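Local coordinates for protein putative phophotriesterase (Proteus mirabilis, PDB 3RHG) that is probably a zinc-dependent hydrolase of the phosphotriesterase family acting on ester bonds, with two metal ions bound per subunit, at residues Asp76-Leu81 against Glu113-Asn118; Asn28-Val33 against Val295-Met300; Glu209-Leu214 against Arg246-Glu251. One frame throughout, in Å; residues are numbered along the deposited sequence. Where two conformers were deposited one is given.

Contact 1 of 3, residues Asp76-Leu81 against Glu113-Asn118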
loop_
_atom_site.group_PDB
_atom_site.type_symbol
_atom_site.label_atom_id
_atom_site.label_comp_id
_atom_site.label_asym_id
_atom_site.label_seq_id
_atom_site.Cartn_x
_atom_site.Cartn_y
_atom_site.Cartn_z
ATOM N N ASP A 76 18.589 -15.482 -1.417
ATOM C CA ASP A 76 17.416 -14.604 -1.508
ATOM C C ASP A 76 17.780 -13.271 -2.152
ATOM O O ASP A 76 17.047 -12.745 -3.001
ATOM C CB ASP A 76 16.828 -14.349 -0.124
ATOM C CG ASP A 76 16.153 -15.580 0.463
ATOM O OD1 ASP A 76 15.515 -16.339 -0.295
ATOM O OD2 ASP A 76 16.259 -15.783 1.686
ATOM N N VAL A 77 18.908 -12.709 -1.726
ATOM C CA VAL A 77 19.397 -11.447 -2.302
ATOM C C VAL A 77 19.674 -11.556 -3.816
ATOM O O VAL A 77 19.267 -10.692 -4.601
ATOM C CB VAL A 77 20.634 -10.929 -1.518
ATOM C CG1 VAL A 77 21.229 -9.676 -2.188
ATOM C CG2 VAL A 77 20.252 -10.633 -0.059
ATOM N N ILE A 78 20.349 -12.626 -4.230
ATOM C CA ILE A 78 20.633 -12.829 -5.650
ATOM C C ILE A 78 19.333 -12.994 -6.438
ATOM O O ILE A 78 19.182 -12.430 -7.525
ATOM C CB ILE A 78 21.568 -14.027 -5.872
ATOM C CG1 ILE A 78 22.984 -13.653 -5.425
ATOM C CG2 ILE A 78 21.550 -14.457 -7.336
ATOM C CD1 ILE A 78 23.957 -14.803 -5.425
ATOM N N PHE A 79 18.383 -13.757 -5.896
ATOM C CA PHE A 79 17.110 -13.924 -6.565
ATOM C C PHE A 79 16.439 -12.561 -6.792
ATOM O O PHE A 79 15.933 -12.267 -7.867
ATOM C CB PHE A 79 16.202 -14.840 -5.743
ATOM C CG PHE A 79 14.917 -15.175 -6.424
ATOM C CD1 PHE A 79 14.870 -16.175 -7.392
ATOM C CD2 PHE A 79 13.750 -14.503 -6.100
ATOM C CE1 PHE A 79 13.684 -16.491 -8.022
ATOM C CE2 PHE A 79 12.550 -14.822 -6.735
ATOM C CZ PHE A 79 12.524 -15.813 -7.695
ATOM N N GLU A 80 16.455 -11.716 -5.770
ATOM C CA GLU A 80 15.820 -10.406 -5.866
ATOM C C GLU A 80 16.576 -9.473 -6.804
ATOM O O GLU A 80 15.973 -8.684 -7.538
ATOM C CB GLU A 80 15.700 -9.793 -4.480
ATOM C CG GLU A 80 14.623 -10.482 -3.647
ATOM C CD GLU A 80 13.225 -10.180 -4.167
ATOM O OE1 GLU A 80 12.937 -8.984 -4.423
ATOM O OE2 GLU A 80 12.415 -11.133 -4.309
ATOM N N LEU A 81 17.904 -9.578 -6.795
ATOM C CA LEU A 81 18.722 -8.746 -7.655
ATOM C C LEU A 81 18.497 -9.085 -9.121
ATOM O O LEU A 81 18.634 -8.230 -9.994
ATOM C CB LEU A 81 20.195 -8.930 -7.315
ATOM C CG LEU A 81 20.706 -8.163 -6.104
ATOM C CD1 LEU A 81 22.117 -8.624 -5.782
ATOM C CD2 LEU A 81 20.651 -6.633 -6.370
ATOM N N GLU A 113 30.332 -10.725 -7.786
ATOM C CA GLU A 113 30.993 -11.732 -8.598
ATOM C C GLU A 113 29.984 -12.670 -9.280
ATOM O O GLU A 113 30.126 -13.017 -10.457
ATOM C CB GLU A 113 31.955 -12.530 -7.731
ATOM C CG GLU A 113 33.178 -11.748 -7.319
ATOM C CD GLU A 113 34.030 -12.500 -6.315
ATOM O OE1 GLU A 113 33.483 -13.411 -5.649
ATOM O OE2 GLU A 113 35.239 -12.183 -6.189
ATOM N N LEU A 114 28.960 -13.074 -8.544
ATOM C CA LEU A 114 27.987 -14.031 -9.077
ATOM C C LEU A 114 27.026 -13.407 -10.095
ATOM O O LEU A 114 26.598 -14.075 -11.029
ATOM C CB LEU A 114 27.202 -14.706 -7.948
ATOM C CG LEU A 114 28.067 -15.615 -7.075
ATOM C CD1 LEU A 114 27.372 -15.942 -5.781
ATOM C CD2 LEU A 114 28.439 -16.893 -7.824
ATOM N N THR A 115 26.692 -12.131 -9.907
ATOM C CA THR A 115 25.652 -11.496 -10.715
ATOM C C THR A 115 26.204 -10.582 -11.782
ATOM O O THR A 115 25.523 -10.299 -12.765
ATOM C CB THR A 115 24.714 -10.637 -9.866
ATOM O OG1 THR A 115 25.446 -9.542 -9.295
ATOM C CG2 THR A 115 24.083 -11.462 -8.767
ATOM N N GLY A 116 27.425 -10.099 -11.577
ATOM C CA GLY A 116 28.026 -9.158 -12.512
ATOM C C GLY A 116 27.496 -7.751 -12.335
ATOM O O GLY A 116 27.863 -6.843 -13.073
ATOM N N ILE A 117 26.621 -7.562 -11.356
ATOM C CA ILE A 117 26.155 -6.214 -11.006
ATOM C C ILE A 117 27.279 -5.476 -10.269
ATOM O O ILE A 117 28.021 -6.091 -9.498
ATOM C CB ILE A 117 24.891 -6.296 -10.126
ATOM C CG1 ILE A 117 23.753 -6.986 -10.892
ATOM C CG2 ILE A 117 24.489 -4.908 -9.588
ATOM C CD1 ILE A 117 22.598 -7.375 -10.027
ATOM N N ASN A 118 27.442 -4.181 -10.552
ATOM C CA ASN A 118 28.391 -3.333 -9.828
ATOM C C ASN A 118 27.811 -3.096 -8.440
ATOM O O ASN A 118 26.723 -2.538 -8.318
ATOM C CB ASN A 118 28.586 -1.976 -10.521
ATOM C CG ASN A 118 29.106 -2.093 -11.952
ATOM O OD1 ASN A 118 30.031 -2.875 -12.245
ATOM N ND2 ASN A 118 28.521 -1.301 -12.853
#
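Ile78 and Leu81 of helix 74-86 face the last turn of helix 105-115 and the residues that leave it, and the packing changes character from the barrel side to the surface. On the inner side Leu81 CB lies 3.9 Å from Ile117 CD1, the far end of a side chain that starts just beyond the helix. Both residues are buried, and both also touch Ile92 of strand 89-94, so the strand adds a third partner. In the middle, Thr115 offers only its methyl to the neighbouring helix: CG2 lies 4.1 Å from Ile78 CG1, with Ile78 CG2 almost as near. The torsion explains this division of labour. With chi1 at 64°, OG1 sits between the backbone N and the carbonyl carbon, where it accepts from Ile117 N (3.1 Å, 161° at the hydrogen) in an ST turn and also bonds Val111 O. Gly116, with positive phi, carries the chain out of the helix. Towards solvent Ile78 CD1 touches Leu114 CD1 at 3.6 Å and, further off, Leu114 CB; the side chains cross at about a right angle, and the looseness here comes from the exposure of Leu114, not from distance. Because the one hydroxyl is occupied along its own chain, the side chains of 76-81 and 113-118 meet through hydrocarbon, although Lys85 of the first helix bonds Thr115 O; the packing between these side chains should be little affected by pH.

Contact 2 of 3, residues Asn28-Val33 against Val295-Met300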
loop_
_atom_site.group_PDB
_atom_site.type_symbol
_atom_site.label_atom_id
_atom_site.label_comp_id
_atom_site.label_asym_id
_atom_site.label_seq_id
_atom_site.Cartn_x
_atom_site.Cartn_y
_atom_site.Cartn_z
ATOM N N ASN A 28 21.927 -6.602 5.746
ATOM C CA ASN A 28 21.805 -5.846 6.967
ATOM C C ASN A 28 21.148 -6.748 7.994
ATOM O O ASN A 28 20.540 -7.761 7.644
ATOM C CB ASN A 28 21.025 -4.532 6.751
ATOM C CG ASN A 28 19.546 -4.758 6.402
ATOM O OD1 ASN A 28 19.196 -5.658 5.634
ATOM N ND2 ASN A 28 18.679 -3.936 6.973
ATOM N N ASP A 29 21.282 -6.399 9.263
ATOM C CA ASP A 29 20.806 -7.274 10.323
ATOM C C ASP A 29 20.349 -6.321 11.407
ATOM O O ASP A 29 21.156 -5.546 11.926
ATOM C CB ASP A 29 21.963 -8.160 10.819
ATOM C CG ASP A 29 21.520 -9.200 11.854
ATOM O OD1 ASP A 29 20.372 -9.131 12.339
ATOM O OD2 ASP A 29 22.330 -10.086 12.194
ATOM N N LEU A 30 19.054 -6.339 11.709
ATOM C CA LEU A 30 18.499 -5.498 12.767
ATOM C C LEU A 30 18.076 -6.346 13.963
ATOM O O LEU A 30 17.164 -5.981 14.719
ATOM C CB LEU A 30 17.316 -4.693 12.233
ATOM C CG LEU A 30 17.670 -3.891 10.979
ATOM C CD1 LEU A 30 16.434 -3.259 10.382
ATOM C CD2 LEU A 30 18.747 -2.839 11.272
ATOM N N SER A 31 18.748 -7.475 14.136
ATOM C CA SER A 31 18.420 -8.438 15.198
ATOM C C SER A 31 18.528 -7.917 16.615
ATOM O O SER A 31 17.943 -8.501 17.529
ATOM C CB SER A 31 19.320 -9.660 15.082
ATOM O OG SER A 31 18.920 -10.465 14.005
ATOM N N GLY A 32 19.281 -6.841 16.814
ATOM C CA GLY A 32 19.478 -6.302 18.163
ATOM C C GLY A 32 18.389 -5.335 18.601
ATOM O O GLY A 32 18.400 -4.854 19.743
ATOM N N VAL A 33 17.444 -5.061 17.700
ATOM C CA VAL A 33 16.379 -4.093 17.951
ATOM C C VAL A 33 14.983 -4.591 17.537
ATOM O O VAL A 33 14.124 -3.796 17.133
ATOM C CB VAL A 33 16.662 -2.737 17.234
ATOM C CG1 VAL A 33 17.846 -2.014 17.900
ATOM C CG2 VAL A 33 16.923 -2.954 15.718
ATOM N N VAL A 295 15.261 -0.996 0.223
ATOM C CA VAL A 295 14.988 -2.359 0.697
ATOM C C VAL A 295 15.829 -2.591 1.954
ATOM O O VAL A 295 17.046 -2.430 1.918
ATOM C CB VAL A 295 15.308 -3.426 -0.370
ATOM C CG1 VAL A 295 15.262 -4.844 0.244
ATOM C CG2 VAL A 295 14.328 -3.307 -1.536
ATOM N N PHE A 296 15.190 -2.959 3.067
ATOM C CA PHE A 296 15.943 -3.169 4.297
ATOM C C PHE A 296 15.274 -4.175 5.216
ATOM O O PHE A 296 15.776 -4.432 6.314
ATOM C CB PHE A 296 16.213 -1.840 5.030
ATOM C CG PHE A 296 15.049 -1.314 5.864
ATOM C CD1 PHE A 296 15.073 -1.439 7.254
ATOM C CD2 PHE A 296 13.966 -0.647 5.266
ATOM C CE1 PHE A 296 14.014 -0.950 8.052
ATOM C CE2 PHE A 296 12.898 -0.141 6.038
ATOM C CZ PHE A 296 12.932 -0.275 7.433
ATOM N N LEU A 297 14.158 -4.738 4.745
ATOM C CA LEU A 297 13.352 -5.724 5.465
ATOM C C LEU A 297 12.992 -6.832 4.501
ATOM O O LEU A 297 12.822 -6.573 3.307
ATOM C CB LEU A 297 12.057 -5.087 5.983
ATOM C CG LEU A 297 12.163 -3.967 7.023
ATOM C CD1 LEU A 297 10.844 -3.184 7.158
ATOM C CD2 LEU A 297 12.635 -4.518 8.419
ATOM N N LYS A 298 12.857 -8.060 4.996
ATOM C CA LYS A 298 12.541 -9.155 4.095
ATOM C C LYS A 298 11.179 -8.951 3.435
ATOM O O LYS A 298 10.946 -9.437 2.329
ATOM C CB LYS A 298 12.614 -10.520 4.813
ATOM C CG LYS A 298 14.020 -10.904 5.276
ATOM C CD LYS A 298 14.069 -12.365 5.680
ATOM C CE LYS A 298 15.423 -12.726 6.250
ATOM N NZ LYS A 298 15.485 -14.170 6.651
ATOM N N GLN A 299 10.266 -8.259 4.121
ATOM C CA GLN A 299 8.928 -8.067 3.578
ATOM C C GLN A 299 8.951 -7.217 2.305
ATOM O O GLN A 299 7.982 -7.217 1.536
ATOM C CB GLN A 299 8.006 -7.405 4.600
ATOM C CG GLN A 299 8.253 -5.927 4.750
ATOM C CD GLN A 299 7.463 -5.366 5.917
ATOM O OE1 GLN A 299 7.887 -5.459 7.068
ATOM N NE2 GLN A 299 6.297 -4.792 5.623
ATOM N N MET A 300 10.051 -6.504 2.069
ATOM C CA MET A 300 10.119 -5.670 0.876
ATOM C C MET A 300 10.504 -6.435 -0.391
ATOM O O MET A 300 10.347 -5.929 -1.515
ATOM C CB MET A 300 11.063 -4.493 1.093
ATOM C CG MET A 300 10.619 -3.616 2.245
ATOM S SD MET A 300 11.723 -2.255 2.618
ATOM C CE MET A 300 11.612 -1.261 1.099
#
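At the edge of the Phe296 ring lie Leu30 CD1, in the ring plane and 3.9 Å from Phe296 CD1, and, near that plane, Asn28 ND2; Leu297 CG sits over the centre of one face, 3.6 Å above it. Leu30 was modelled in two conformers, so its edge contact is less certain than the rest. The other flat group is the Asn28 amide, set 58° from the ring. Its ND2 donates to Phe296 O at 3.0 Å in a nearly straight bond (173°), and the acceptor falls almost exactly in the amide plane. The donor lies well off the C=O direction and somewhat out of the carbonyl plane. A chi1 of 67° tucks the Asn28 amide between backbone N and carbonyl carbon, and since OD1 is hydrogen-bonded as well, both ends help to fix its rotation. On the same loop, Asp29 OD1 takes the Ser31 N-H in an Asx turn and the Ser31 hydroxyl besides. Phe296 lines the benzoic acid pocket and follows soon after the zinc ligand Asp294; His25, another ligand, is also close to its ring. The arrangement is that of a phosphotriesterase-family barrel, whose loops after the first and last strands meet beside the metal site.

Contact 3 of 3, residues Glu209-Leu214 against Arg246-Glu251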
loop_
_atom_site.group_PDB
_atom_site.type_symbol
_atom_site.label_atom_id
_atom_site.label_comp_id
_atom_site.label_asym_id
_atom_site.label_seq_id
_atom_site.Cartn_x
_atom_site.Cartn_y
_atom_site.Cartn_z
ATOM N N GLU A 209 19.652 22.475 9.616
ATOM C CA GLU A 209 20.716 22.356 10.623
ATOM C C GLU A 209 21.794 21.347 10.215
ATOM O O GLU A 209 22.986 21.553 10.489
ATOM C CB GLU A 209 20.171 22.098 12.021
ATOM C CG GLU A 209 19.803 20.724 12.237
ATOM C CD GLU A 209 19.348 20.459 13.670
ATOM O OE1 GLU A 209 20.079 20.755 14.659
ATOM O OE2 GLU A 209 18.241 19.941 13.785
ATOM N N VAL A 210 21.400 20.291 9.501
ATOM C CA VAL A 210 22.384 19.340 9.005
ATOM C C VAL A 210 23.284 20.030 7.964
ATOM O O VAL A 210 24.511 19.873 7.985
ATOM C CB VAL A 210 21.691 18.119 8.382
ATOM C CG1 VAL A 210 22.641 17.322 7.484
ATOM C CG2 VAL A 210 21.060 17.249 9.496
ATOM N N LEU A 211 22.680 20.818 7.074
ATOM C CA LEU A 211 23.468 21.529 6.063
ATOM C C LEU A 211 24.275 22.684 6.651
ATOM O O LEU A 211 25.351 23.026 6.136
ATOM C CB LEU A 211 22.596 21.981 4.882
ATOM C CG LEU A 211 21.962 20.800 4.129
ATOM C CD1 LEU A 211 21.209 21.308 2.915
ATOM C CD2 LEU A 211 23.030 19.787 3.719
ATOM N N ASP A 212 23.802 23.275 7.746
ATOM C CA ASP A 212 24.632 24.294 8.392
ATOM C C ASP A 212 25.947 23.659 8.864
ATOM O O ASP A 212 26.991 24.293 8.810
ATOM C CB ASP A 212 23.920 24.960 9.566
ATOM C CG ASP A 212 22.829 25.905 9.134
ATOM O OD1 ASP A 212 22.718 26.221 7.926
ATOM O OD2 ASP A 212 22.071 26.349 10.003
ATOM N N ILE A 213 25.895 22.409 9.330
ATOM C CA ILE A 213 27.130 21.729 9.695
ATOM C C ILE A 213 27.953 21.331 8.464
ATOM O O ILE A 213 29.130 21.671 8.374
ATOM C CB ILE A 213 26.867 20.510 10.625
ATOM C CG1 ILE A 213 26.317 20.979 11.996
ATOM C CG2 ILE A 213 28.130 19.651 10.761
ATOM C CD1 ILE A 213 25.672 19.842 12.803
ATOM N N LEU A 214 27.330 20.626 7.508
ATOM C CA LEU A 214 28.090 20.081 6.386
ATOM C C LEU A 214 28.607 21.158 5.460
ATOM O O LEU A 214 29.741 21.076 4.997
ATOM C CB LEU A 214 27.252 19.089 5.565
ATOM C CG LEU A 214 26.922 17.787 6.292
ATOM C CD1 LEU A 214 25.953 16.934 5.441
ATOM C CD2 LEU A 214 28.229 17.021 6.592
ATOM N N ARG A 246 20.253 25.029 -1.656
ATOM C CA ARG A 246 21.566 24.970 -1.033
ATOM C C ARG A 246 22.531 24.063 -1.800
ATOM O O ARG A 246 23.717 23.964 -1.461
ATOM C CB ARG A 246 21.470 24.588 0.463
ATOM C CG ARG A 246 20.649 25.608 1.257
ATOM C CD ARG A 246 20.649 25.340 2.758
ATOM N NE ARG A 246 21.967 25.574 3.314
ATOM C CZ ARG A 246 22.238 25.537 4.616
ATOM N NH1 ARG A 246 21.260 25.271 5.483
ATOM N NH2 ARG A 246 23.482 25.767 5.041
ATOM N N GLY A 247 22.026 23.406 -2.844
ATOM C CA GLY A 247 22.915 22.732 -3.790
ATOM C C GLY A 247 23.000 21.219 -3.669
ATOM O O GLY A 247 23.666 20.570 -4.476
ATOM N N VAL A 248 22.325 20.646 -2.668
ATOM C CA VAL A 248 22.442 19.223 -2.394
ATOM C C VAL A 248 21.436 18.407 -3.196
ATOM O O VAL A 248 20.511 18.965 -3.807
ATOM C CB VAL A 248 22.253 18.918 -0.880
ATOM C CG1 VAL A 248 23.298 19.698 -0.072
ATOM C CG2 VAL A 248 20.793 19.183 -0.431
ATOM N N TRP A 249 21.608 17.085 -3.173
ATOM C CA TRP A 249 20.668 16.175 -3.801
ATOM C C TRP A 249 19.581 15.777 -2.820
ATOM O O TRP A 249 19.872 15.510 -1.641
ATOM C CB TRP A 249 21.388 14.901 -4.246
ATOM C CG TRP A 249 22.439 15.095 -5.282
ATOM C CD1 TRP A 249 23.727 15.508 -5.083
ATOM C CD2 TRP A 249 22.308 14.859 -6.699
ATOM N NE1 TRP A 249 24.407 15.543 -6.286
ATOM C CE2 TRP A 249 23.567 15.123 -7.283
ATOM C CE3 TRP A 249 21.267 14.397 -7.509
ATOM C CZ2 TRP A 249 23.797 15.002 -8.666
ATOM C CZ3 TRP A 249 21.492 14.283 -8.894
ATOM C CH2 TRP A 249 22.760 14.562 -9.445
ATOM N N LEU A 250 18.335 15.733 -3.272
ATOM C CA LEU A 250 17.281 15.121 -2.477
ATOM C C LEU A 250 17.072 13.708 -2.979
ATOM O O LEU A 250 16.850 13.494 -4.165
ATOM C CB LEU A 250 15.960 15.910 -2.546
ATOM C CG LEU A 250 15.993 17.286 -1.869
ATOM C CD1 LEU A 250 14.561 17.873 -1.834
ATOM C CD2 LEU A 250 16.564 17.214 -0.461
ATOM N N GLU A 251 17.121 12.744 -2.069
ATOM C CA GLU A 251 16.943 11.352 -2.431
ATOM C C GLU A 251 15.597 10.849 -1.925
ATOM O O GLU A 251 15.303 10.909 -0.712
ATOM C CB GLU A 251 18.072 10.515 -1.830
ATOM C CG GLU A 251 17.953 9.023 -2.060
ATOM C CD GLU A 251 19.172 8.321 -1.516
ATOM O OE1 GLU A 251 19.182 7.884 -0.327
ATOM O OE2 GLU A 251 20.156 8.253 -2.268
#
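Asp212 and Arg246 supply the ionic part of the contact, Leu211 and Val248 the apolar part. In the salt bridge the guanidinium approaches end-on, and NH1 and NH2 both bond the single oxygen Asp212 OD1, each at 3.0 Å and with a bent angle of 139°. NH2 uses the anti lone pair, whereas NH1 comes from above the carboxylate plane; the two flat groups stand 50° apart. Arg246 NH1 has a second acidic partner in Asp208, so its positive charge is probably balanced by two acidic residues of helix 207-217. Contact between aliphatic carbon and guanidinium comes next: Leu211 CB lies over the centre of one face of Arg246, 3.6 Å from CZ. The bend of the arginine chain at chi3 (68°) helps bring the group across that leucine. Apolar packing completes the set, Leu211 and Val248 reaching toward each other tip to tip with CD2 and CG1 3.8 Å apart. Together these interactions join helix 207-217 to the turn leading from helix 237-245 into strand 249-252. Leu211 also touches Met243 of helix 237-245, Val248 rests on Ile225 and Leu227 of the adjacent strand 225-227, and Leu214 packs against helix 175-188.

From the N terminus, the chain leaves strand 19-24 and enters 28-33, the first half of contact 2, which is not completed until 295-300, after 261 intervening residues. Within that span, contact 1 closes a short loop of 31 residues around strand 89-94, joining two successive barrel helices. Contact 3 then opens and closes its own 31-residue loop, which includes strand 225-227 and helix 237-245. The two short closures follow one another in series, both lie within the long one, and none cross. Contact 3 lies across the chain's centre from the other two. The short closures thus tie helices to nearby helices and strands of the barrel, while contact 2 brings its beginning and end together.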